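Local coordinates for protein NAD_Gly3P_dh, NAD-dependent glycerol-3-phosphate dehydrogenase (PDB 5OCM) that binds NADP(H) and probably reduces imines to amines, as an oxidoreductase related to beta-hydroxyacid dehydrogenases, at residues A[21-26]-A[45-50]. Sequence-based numbering, arbitrary orientation.
Sequences AFLKDG and QGAVLA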
ATOM      1  N   ALA A  21      25.323 -10.747   5.080  1.00 14.24           N
ATOM      2  CA  ALA A  21      24.411 -11.784   5.534  1.00 13.31           C
ATOM      3  C   ALA A  21      25.005 -13.158   5.358  1.00 14.13           C
ATOM      4  O   ALA A  21      24.856 -14.033   6.237  1.00 14.84           O
ATOM      5  CB  ALA A  21      23.081 -11.679   4.789  1.00 13.85           C
ATOM      6  N   PHE A  22      25.706 -13.385   4.255  1.00 13.28           N
ATOM      7  CA  PHE A  22      26.394 -14.651   4.071  1.00 13.21           C
ATOM      8  C   PHE A  22      27.456 -14.851   5.166  1.00 14.30           C
ATOM      9  O   PHE A  22      27.557 -15.954   5.718  1.00 15.31           O
ATOM     10  CB  PHE A  22      27.021 -14.785   2.691  1.00 13.85           C
ATOM     11  CG  PHE A  22      26.045 -14.991   1.575  1.00 14.01           C
ATOM     12  CD1 PHE A  22      25.115 -16.004   1.604  1.00 13.43           C
ATOM     13  CD2 PHE A  22      26.100 -14.145   0.417  1.00 13.40           C
ATOM     14  CE1 PHE A  22      24.253 -16.206   0.530  1.00 14.39           C
ATOM     15  CE2 PHE A  22      25.241 -14.330  -0.625  1.00 14.71           C
ATOM     16  CZ  PHE A  22      24.313 -15.366  -0.576  1.00 13.88           C
ATOM     17  N   LEU A  23      28.182 -13.795   5.506  1.00 14.61           N
ATOM     18  CA  LEU A  23      29.212 -13.866   6.530  1.00 14.98           C
ATOM     19  C   LEU A  23      28.615 -14.118   7.920  1.00 15.33           C
ATOM     20  O   LEU A  23      29.144 -14.952   8.685  1.00 16.98           O
ATOM     21  CB  LEU A  23      30.038 -12.593   6.553  1.00 14.54           C
ATOM     22  CG  LEU A  23      30.974 -12.375   5.364  1.00 15.29           C
ATOM     23  CD1 LEU A  23      31.410 -10.931   5.334  1.00 16.07           C
ATOM     24  CD2 LEU A  23      32.178 -13.333   5.471  1.00 15.95           C
ATOM     25  N   LYS A  24      27.509 -13.447   8.230  1.00 16.66           N
ATOM     26  CA  LYS A  24      26.798 -13.636   9.518  1.00 18.03           C
ATOM     27  C   LYS A  24      26.370 -15.045   9.759  1.00 17.41           C
ATOM     28  O   LYS A  24      26.366 -15.527  10.907  1.00 17.40           O
ATOM     29  CB  LYS A  24      25.590 -12.686   9.582  1.00 21.31           C
ATOM     30  CG  LYS A  24      24.652 -12.896  10.771  1.00 24.10           C
ATOM     31  CD  LYS A  24      23.552 -11.810  10.852  1.00 26.78           C
ATOM     32  CE  LYS A  24      22.458 -12.021   9.813  1.00 28.07           C
ATOM     33  NZ  LYS A  24      21.719 -13.383   9.883  1.00 28.32           N
ATOM     34  N   ASP A  25      25.996 -15.754   8.694  1.00 15.84           N
ATOM     35  CA  ASP A  25      25.595 -17.145   8.808  1.00 18.48           C
ATOM     36  C   ASP A  25      26.714 -18.151   8.669  1.00 17.64           C
ATOM     37  O   ASP A  25      26.455 -19.343   8.557  1.00 19.29           O
ATOM     38  CB  ASP A  25      24.468 -17.467   7.857  1.00 20.69           C
ATOM     39  CG  ASP A  25      23.091 -17.045   8.428  1.00 32.18           C
ATOM     40  OD1 ASP A  25      22.992 -16.422   9.550  1.00 36.80           O
ATOM     41  OD2 ASP A  25      22.120 -17.355   7.722  1.00 40.04           O
ATOM     42  N   GLY A  26      27.942 -17.671   8.674  1.00 16.01           N
ATOM     43  CA  GLY A  26      29.101 -18.546   8.787  1.00 17.06           C
ATOM     44  C   GLY A  26      29.627 -18.988   7.454  1.00 15.57           C
ATOM     45  O   GLY A  26      30.498 -19.821   7.421  1.00 17.10           O
ATOM     46  N   GLN A  45      34.966  -8.253   8.689  1.00 15.13           N
ATOM     47  CA  GLN A  45      34.039  -9.308   9.045  1.00 15.23           C
ATOM     48  C   GLN A  45      34.437 -10.674   8.533  1.00 13.87           C
ATOM     49  O   GLN A  45      33.790 -11.674   8.832  1.00 13.22           O
ATOM     50  CB  GLN A  45      32.642  -8.921   8.520  1.00 17.84           C
ATOM     51  CG  GLN A  45      31.974  -7.649   9.061  1.00 26.30           C
ATOM     52  CD  GLN A  45      30.671  -7.320   8.236  1.00 29.40           C
ATOM     53  OE1 GLN A  45      29.940  -8.293   7.872  1.00 26.66           O
ATOM     54  NE2 GLN A  45      30.515  -6.042   7.766  1.00 42.71           N
ATOM     55  N   GLY A  46      35.511 -10.736   7.732  1.00 14.03           N
ATOM     56  CA  GLY A  46      36.078 -11.997   7.250  1.00 14.18           C
ATOM     57  C   GLY A  46      35.931 -12.283   5.780  1.00 13.57           C
ATOM     58  O   GLY A  46      36.288 -13.370   5.324  1.00 13.90           O
ATOM     59  N   ALA A  47      35.387 -11.331   5.013  1.00 16.14           N
ATOM     60  CA  ALA A  47      35.279 -11.540   3.575  1.00 14.49           C
ATOM     61  C   ALA A  47      36.680 -11.580   2.956  1.00 16.30           C
ATOM     62  O   ALA A  47      37.582 -10.850   3.411  1.00 15.44           O
ATOM     63  CB  ALA A  47      34.510 -10.418   2.924  1.00 16.08           C
ATOM     64  N   VAL A  48      36.854 -12.407   1.946  1.00 14.45           N
ATOM     65  CA  VAL A  48      38.086 -12.445   1.170  1.00 16.02           C
ATOM     66  C   VAL A  48      37.957 -11.460  -0.001  1.00 18.02           C
ATOM     67  O   VAL A  48      37.024 -11.611  -0.811  1.00 16.09           O
ATOM     68  CB  VAL A  48      38.355 -13.843   0.633  1.00 18.12           C
ATOM     69  CG1 VAL A  48      39.639 -13.877  -0.205  1.00 21.12           C
ATOM     70  CG2 VAL A  48      38.415 -14.860   1.748  1.00 20.22           C
ATOM     71  N   LEU A  49      38.847 -10.470  -0.100  1.00 18.60           N
ATOM     72  CA  LEU A  49      38.734  -9.442  -1.164  1.00 20.47           C
ATOM     73  C   LEU A  49      39.486  -9.918  -2.385  1.00 21.16           C
ATOM     74  O   LEU A  49      40.720  -9.974  -2.372  1.00 19.63           O
ATOM     75  CB  LEU A  49      39.349  -8.119  -0.752  1.00 23.81           C
ATOM     76  CG  LEU A  49      38.891  -7.457   0.517  1.00 30.03           C
ATOM     77  CD1 LEU A  49      39.227  -5.972   0.659  1.00 30.90           C
ATOM     78  CD2 LEU A  49      37.450  -7.778   0.808  1.00 31.78           C
ATOM     79  N   ALA A  50      38.775 -10.266  -3.432  1.00 16.81           N
ATOM     80  CA  ALA A  50      39.407 -10.734  -4.683  1.00 17.96           C
ATOM     81  C   ALA A  50      39.913  -9.512  -5.444  1.00 20.23           C
ATOM     82  O   ALA A  50      39.292  -8.487  -5.427  1.00 19.00           O
ATOM     83  CB  ALA A  50      38.410 -11.517  -5.516  1.00 18.20           C
TER
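Leu23 and Gln45 both carry CG opposite the carbonyl carbon, with chi1 at -71° and -62°. This turn sends the fork of Leu23 across to residues 45-47, and the chain of Gln45, extended beyond CG, crosses the leucine at about a right angle. The two methyls of Leu23 touch different atoms: CD1 meets side chains, CD2 meets backbone. CD1 of Leu23 lies 4.0 Å from CB of Ala47. CD1 of Leu23 also meets Gln45, 4.0 Å from its CB and 3.9 Å from its OE1. CD2 of Leu23 rests 3.8 Å from N of Ala47 and 3.9 Å from C of Gly46. Gly46 has positive phi and ends helix 40-44 in a Schellman motif, so the leucine packs where that helix gives way to strand 48-49. Leu42 touches both Leu23 and Ala47 and extends the apolar patch. A second Schellman motif, with Gly26 at positive phi, ends helix 13-24. The Leu23 contact joins the end of this first helix of the Rossmann-type NADP-binding domain to the chain entering edge strand 48-49, which pairs with strand 29-32. An alanine in place of Leu23 would probably open a gap beside Ala47 and take an apolar neighbour from CB of Gln45. No hydrogen bond or salt bridge crosses between the segments, so their direct contact depends on the shape and van der Waals packing of one leucine.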